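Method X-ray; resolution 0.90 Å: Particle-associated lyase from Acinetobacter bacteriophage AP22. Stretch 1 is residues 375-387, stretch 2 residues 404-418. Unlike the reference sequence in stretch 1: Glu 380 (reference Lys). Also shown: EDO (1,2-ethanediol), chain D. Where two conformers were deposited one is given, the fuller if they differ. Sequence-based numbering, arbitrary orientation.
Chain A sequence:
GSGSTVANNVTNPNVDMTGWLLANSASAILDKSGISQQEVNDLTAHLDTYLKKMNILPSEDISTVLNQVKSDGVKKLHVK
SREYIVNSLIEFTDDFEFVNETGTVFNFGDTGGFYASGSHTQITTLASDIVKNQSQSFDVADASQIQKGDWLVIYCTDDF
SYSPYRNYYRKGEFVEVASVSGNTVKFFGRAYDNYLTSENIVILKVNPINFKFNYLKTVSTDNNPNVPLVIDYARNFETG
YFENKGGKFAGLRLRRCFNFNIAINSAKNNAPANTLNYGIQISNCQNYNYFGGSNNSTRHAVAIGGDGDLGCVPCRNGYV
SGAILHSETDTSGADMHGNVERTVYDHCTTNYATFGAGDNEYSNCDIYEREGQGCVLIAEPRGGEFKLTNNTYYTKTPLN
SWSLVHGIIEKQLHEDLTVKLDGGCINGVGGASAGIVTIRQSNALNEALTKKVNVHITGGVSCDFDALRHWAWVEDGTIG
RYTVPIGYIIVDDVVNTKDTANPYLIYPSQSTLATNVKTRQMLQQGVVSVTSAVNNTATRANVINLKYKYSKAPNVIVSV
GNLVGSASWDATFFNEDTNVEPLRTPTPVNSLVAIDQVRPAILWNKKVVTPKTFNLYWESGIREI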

# COMPACT_ATOMS: atom_id res chain seq x y z
N CYS A 375 20.23 -7.90 -4.82
CA CYS A 375 18.86 -8.18 -4.45
C CYS A 375 17.87 -8.17 -5.60
O CYS A 375 16.90 -8.94 -5.57
N VAL A 376 18.03 -7.25 -6.57
CA VAL A 376 17.05 -7.05 -7.61
C VAL A 376 17.78 -7.01 -8.96
O VAL A 376 18.76 -6.24 -9.10
N LEU A 377 17.30 -7.79 -9.91
CA LEU A 377 17.90 -7.91 -11.23
C LEU A 377 16.94 -7.44 -12.31
O LEU A 377 15.79 -7.88 -12.36
N ILE A 378 17.44 -6.58 -13.19
CA ILE A 378 16.76 -6.13 -14.40
C ILE A 378 17.55 -6.72 -15.58
O ILE A 378 18.55 -6.18 -16.00
N ALA A 379 17.14 -7.89 -16.06
CA ALA A 379 17.88 -8.63 -17.07
C ALA A 379 17.19 -8.74 -18.40
O ALA A 379 17.87 -9.13 -19.37
N GLU A 380 15.91 -8.39 -18.52
CA GLU A 380 15.24 -8.33 -19.83
C GLU A 380 14.49 -6.99 -19.96
O GLU A 380 13.28 -6.98 -20.21
N PRO A 381 15.17 -5.85 -19.77
CA PRO A 381 14.44 -4.60 -19.77
C PRO A 381 13.94 -4.18 -21.15
O PRO A 381 14.68 -4.20 -22.14
N ARG A 382 12.70 -3.72 -21.19
CA ARG A 382 12.07 -3.13 -22.37
C ARG A 382 11.96 -1.63 -22.27
O ARG A 382 12.15 -0.91 -23.27
N GLY A 383 11.62 -1.11 -21.09
CA GLY A 383 11.49 0.31 -20.89
C GLY A 383 10.37 0.59 -19.91
O GLY A 383 9.58 -0.29 -19.57
N GLY A 384 10.30 1.82 -19.47
CA GLY A 384 9.36 2.24 -18.45
C GLY A 384 10.02 2.30 -17.08
O GLY A 384 11.24 2.34 -16.96
N GLU A 385 9.16 2.33 -16.05
CA GLU A 385 9.62 2.53 -14.68
C GLU A 385 9.81 1.20 -13.96
O GLU A 385 9.03 0.27 -14.09
N PHE A 386 10.85 1.17 -13.16
CA PHE A 386 11.16 0.05 -12.27
C PHE A 386 11.14 0.64 -10.84
O PHE A 386 12.10 1.31 -10.45
N LYS A 387 10.04 0.46 -10.15
CA LYS A 387 9.78 1.14 -8.88
C LYS A 387 10.10 0.22 -7.71
O LYS A 387 9.60 -0.90 -7.63
N LEU A 404 23.13 -3.66 -5.45
CA LEU A 404 21.86 -3.99 -4.81
C LEU A 404 20.75 -4.19 -5.86
O LEU A 404 19.99 -5.17 -5.81
N VAL A 405 20.67 -3.23 -6.76
CA VAL A 405 19.74 -3.19 -7.88
C VAL A 405 20.62 -3.05 -9.12
O VAL A 405 21.38 -2.10 -9.22
N HIS A 406 20.52 -4.02 -10.05
CA HIS A 406 21.46 -4.06 -11.14
C HIS A 406 20.72 -4.39 -12.43
O HIS A 406 19.92 -5.32 -12.45
N GLY A 407 21.01 -3.62 -13.46
CA GLY A 407 20.44 -3.87 -14.77
C GLY A 407 21.51 -3.98 -15.82
O GLY A 407 22.51 -3.25 -15.78
N ILE A 408 21.28 -4.87 -16.78
CA ILE A 408 22.16 -5.05 -17.92
C ILE A 408 21.31 -4.92 -19.18
O ILE A 408 20.35 -5.62 -19.39
N ILE A 409 21.69 -3.93 -20.01
CA ILE A 409 20.97 -3.65 -21.25
C ILE A 409 21.69 -4.35 -22.38
O ILE A 409 22.78 -3.93 -22.82
N GLU A 410 21.13 -5.44 -22.89
CA GLU A 410 21.76 -6.19 -23.97
C GLU A 410 21.09 -6.00 -25.32
O GLU A 410 21.58 -6.46 -26.35
N LYS A 411 19.95 -5.30 -25.33
CA LYS A 411 19.16 -5.04 -26.53
C LYS A 411 18.69 -3.60 -26.48
O LYS A 411 18.52 -3.05 -25.40
N GLN A 412 18.38 -3.03 -27.62
CA GLN A 412 17.76 -1.73 -27.63
C GLN A 412 16.50 -1.76 -26.77
O GLN A 412 15.67 -2.67 -26.86
N LEU A 413 16.34 -0.72 -25.98
CA LEU A 413 15.10 -0.44 -25.25
C LEU A 413 14.02 0.05 -26.22
O LEU A 413 14.33 0.79 -27.17
N HIS A 414 12.75 -0.30 -25.94
CA HIS A 414 11.61 0.28 -26.62
C HIS A 414 11.26 1.67 -26.12
O HIS A 414 10.73 2.48 -26.88
N GLU A 415 11.53 1.93 -24.85
CA GLU A 415 11.21 3.22 -24.24
C GLU A 415 12.31 3.52 -23.22
O GLU A 415 13.02 2.63 -22.75
N ASP A 416 12.41 4.79 -22.82
CA ASP A 416 13.34 5.18 -21.78
C ASP A 416 13.11 4.33 -20.53
O ASP A 416 11.94 4.01 -20.21
N LEU A 417 14.17 4.01 -19.83
CA LEU A 417 14.16 3.20 -18.63
C LEU A 417 14.43 4.07 -17.41
O LEU A 417 15.40 4.80 -17.40
N THR A 418 13.58 3.96 -16.39
CA THR A 418 13.78 4.72 -15.15
C THR A 418 13.77 3.78 -13.96
O THR A 418 12.79 3.03 -13.82

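Most of the polar contacts are backbone hydrogen bonds; the side chains add one stack and apolar packing. Two parallel ladders, Val 376 to Ile 378 beside Val 405 to Gly 407 and Gly 384 to Glu 385 beside Leu 417 to Thr 418, carry bonds such as Ile 378 N to His 406 O (2.9 Å) and Gly 384 N to Asp 416 O (2.8 Å). Between them Arg 382 O accepts from His 414 N (2.8 Å) and, weakly, from Glu 415 N (3.3 Å).

The main polar side chain is Arg 382. Extended, with chi1 to chi3 all t, it lays its guanidinium flat on the ring of His 414 (chi1 m), centres 4.5 Å apart and planes at 29°. Its NH1 donates to EDO O1 (2.9 Å), and that hydroxyl donates in turn to Gly 383 O (2.8 Å); the diol probably comes from the crystallisation liquor.

Past the first ladder, waters join acceptors that cannot bond to one another. One water donates to both Ala 379 O and Ile 408 O, another links Ala 379 O to Glu 410 OE1, and two more tie Pro 381 O to the carbonyls of Lys 411 and Gln 412.

Pro 381 points toward the other stretch and anchors the apolar packing: its CB meets Leu 417 CD1 at 3.6 Å and Leu 413 CD2 at 4.0 Å. Leu 417 (chi1 t, chi2 between wells at 149°) also brings CD1 to 3.6 Å from CE1 of Phe 386, chi1 m. Val 376 and Val 405, both t, share a sheet face with Ile 378. At the start, Cys 375 (chi1 m) brings SG to 3.6 Å from Leu 404 CD1.

Glycine supplies the final rule: a CB on Gly 383 would sit 2.5 Å from Glu 415 O, a clash, and its backbone angles alone already call for glycine.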

# COMPACT_ATOMS: atom_id res chain seq x y z
CB CYS A 375 18.38 -7.17 -3.41
SG CYS A 375 19.09 -7.44 -1.74
CB VAL A 376 16.28 -5.71 -7.41
CG1 VAL A 376 15.27 -5.49 -8.51
CG2 VAL A 376 15.59 -5.68 -6.05
CB LEU A 377 18.26 -9.36 -11.49
CG LEU A 377 18.97 -9.63 -12.84
CD1 LEU A 377 20.34 -9.02 -12.87
CD2 LEU A 377 19.02 -11.14 -13.06
CB ILE A 378 16.68 -4.60 -14.46
CG1 ILE A 378 16.03 -3.98 -13.26
CG2 ILE A 378 15.97 -4.18 -15.74
CD1 ILE A 378 16.16 -2.47 -13.16
CB ALA A 379 18.08 -10.07 -16.61
CB GLU A 380 14.31 -9.54 -20.04
CG GLU A 380 15.05 -10.86 -20.08
CD GLU A 380 14.18 -12.06 -20.50
OE1 GLU A 380 13.03 -12.14 -20.05
OE2 GLU A 380 14.67 -12.90 -21.28
CB PRO A 381 15.47 -3.56 -19.28
CG PRO A 381 16.81 -4.18 -19.63
CD PRO A 381 16.59 -5.68 -19.46
CB ARG A 382 10.71 -3.79 -22.58
CG ARG A 382 9.95 -3.30 -23.79
CD ARG A 382 8.65 -4.09 -23.92
NE ARG A 382 7.82 -3.67 -25.03
CZ ARG A 382 6.92 -2.77 -24.98
NH1 ARG A 382 6.75 -2.01 -23.88
NH2 ARG A 382 6.19 -2.52 -26.03
CB GLU A 385 8.63 3.36 -13.85
CG GLU A 385 8.50 4.78 -14.30
CD GLU A 385 7.75 5.76 -13.42
OE1 GLU A 385 6.86 5.34 -12.69
OE2 GLU A 385 8.14 6.96 -13.44
CB PHE A 386 12.48 -0.56 -12.62
CG PHE A 386 12.47 -1.22 -13.97
CD1 PHE A 386 12.78 -0.51 -15.14
CD2 PHE A 386 12.18 -2.57 -14.11
CE1 PHE A 386 12.78 -1.15 -16.35
CE2 PHE A 386 12.18 -3.22 -15.33
CZ PHE A 386 12.50 -2.51 -16.46
CB LYS A 387 8.32 1.57 -8.79
CG LYS A 387 7.88 2.59 -9.81
CD LYS A 387 6.40 2.90 -9.82
CE LYS A 387 5.97 3.66 -8.66
NZ LYS A 387 4.65 4.36 -8.62
CB LEU A 404 21.46 -2.90 -3.82
CG LEU A 404 20.22 -3.24 -2.98
CD1 LEU A 404 20.56 -4.18 -1.89
CD2 LEU A 404 19.60 -1.94 -2.42
CB VAL A 405 18.81 -1.97 -7.75
CG1 VAL A 405 17.83 -1.94 -8.93
CG2 VAL A 405 18.09 -1.95 -6.41
CB HIS A 406 22.56 -5.12 -10.88
CG HIS A 406 23.84 -4.89 -11.58
ND1 HIS A 406 24.98 -4.60 -10.88
CD2 HIS A 406 24.15 -4.87 -12.91
CE1 HIS A 406 25.93 -4.43 -11.76
NE2 HIS A 406 25.48 -4.60 -12.99
CB ILE A 408 22.83 -6.44 -17.93
CG1 ILE A 408 23.59 -6.70 -16.63
CG2 ILE A 408 23.67 -6.58 -19.18
CD1 ILE A 408 24.81 -5.87 -16.40
CB ILE A 409 20.86 -2.14 -21.48
CG1 ILE A 409 20.08 -1.48 -20.33
CG2 ILE A 409 20.20 -1.85 -22.80
CD1 ILE A 409 20.13 0.04 -20.34
CB GLU A 410 21.74 -7.68 -23.69
CG GLU A 410 22.32 -8.21 -22.45
CD GLU A 410 21.99 -9.66 -22.05
OE1 GLU A 410 21.00 -10.27 -22.57
OE2 GLU A 410 22.73 -10.06 -21.14
CB LYS A 411 17.94 -5.98 -26.58
CG LYS A 411 18.25 -7.43 -26.60
CD LYS A 411 18.92 -7.93 -27.82
CE LYS A 411 19.06 -9.44 -27.82
NZ LYS A 411 19.71 -9.95 -29.05
CB GLN A 412 17.42 -1.29 -29.05
CG GLN A 412 18.62 -1.03 -29.94
CD GLN A 412 19.36 0.24 -29.58
OE1 GLN A 412 18.89 1.11 -28.84
NE2 GLN A 412 20.55 0.35 -30.14
CB LEU A 413 15.33 0.64 -24.22
CG LEU A 413 16.29 0.28 -23.08
CD1 LEU A 413 16.68 1.55 -22.35
CD2 LEU A 413 15.63 -0.69 -22.12
CB HIS A 414 10.40 -0.64 -26.48
CG HIS A 414 10.31 -1.82 -27.37
ND1 HIS A 414 9.24 -2.08 -28.13
CD2 HIS A 414 11.18 -2.80 -27.53
CE1 HIS A 414 9.50 -3.20 -28.79
NE2 HIS A 414 10.68 -3.69 -28.46
CB GLU A 415 9.82 3.20 -23.58
CG GLU A 415 8.57 3.02 -24.42
CD GLU A 415 8.29 4.13 -25.39
OE1 GLU A 415 8.94 5.20 -25.44
OE2 GLU A 415 7.31 3.96 -26.13
CB ASP A 416 13.16 6.64 -21.44
CG ASP A 416 13.51 7.63 -22.53
OD1 ASP A 416 14.14 7.23 -23.54
OD2 ASP A 416 13.20 8.83 -22.37
CB LEU A 417 15.25 2.11 -18.76
CG LEU A 417 15.35 1.14 -17.63
CD1 LEU A 417 15.81 -0.17 -18.08
CD2 LEU A 417 16.27 1.64 -16.52
CB THR A 418 12.67 5.76 -14.98
OG1 THR A 418 12.68 6.68 -16.08
CG2 THR A 418 12.82 6.56 -13.70
C1 EDO D . 7.26 -2.30 -20.43
O1 EDO D . 8.19 -1.98 -21.38
C2 EDO D . 6.31 -1.19 -20.12
O2 EDO D . 5.42 -1.00 -21.20
O HOH W 1 20.44 -8.45 -19.11
O HOH W 2 18.92 -11.39 -20.65
O HOH W 3 17.30 -3.83 -23.04
O HOH W 4 13.87 -3.88 -25.09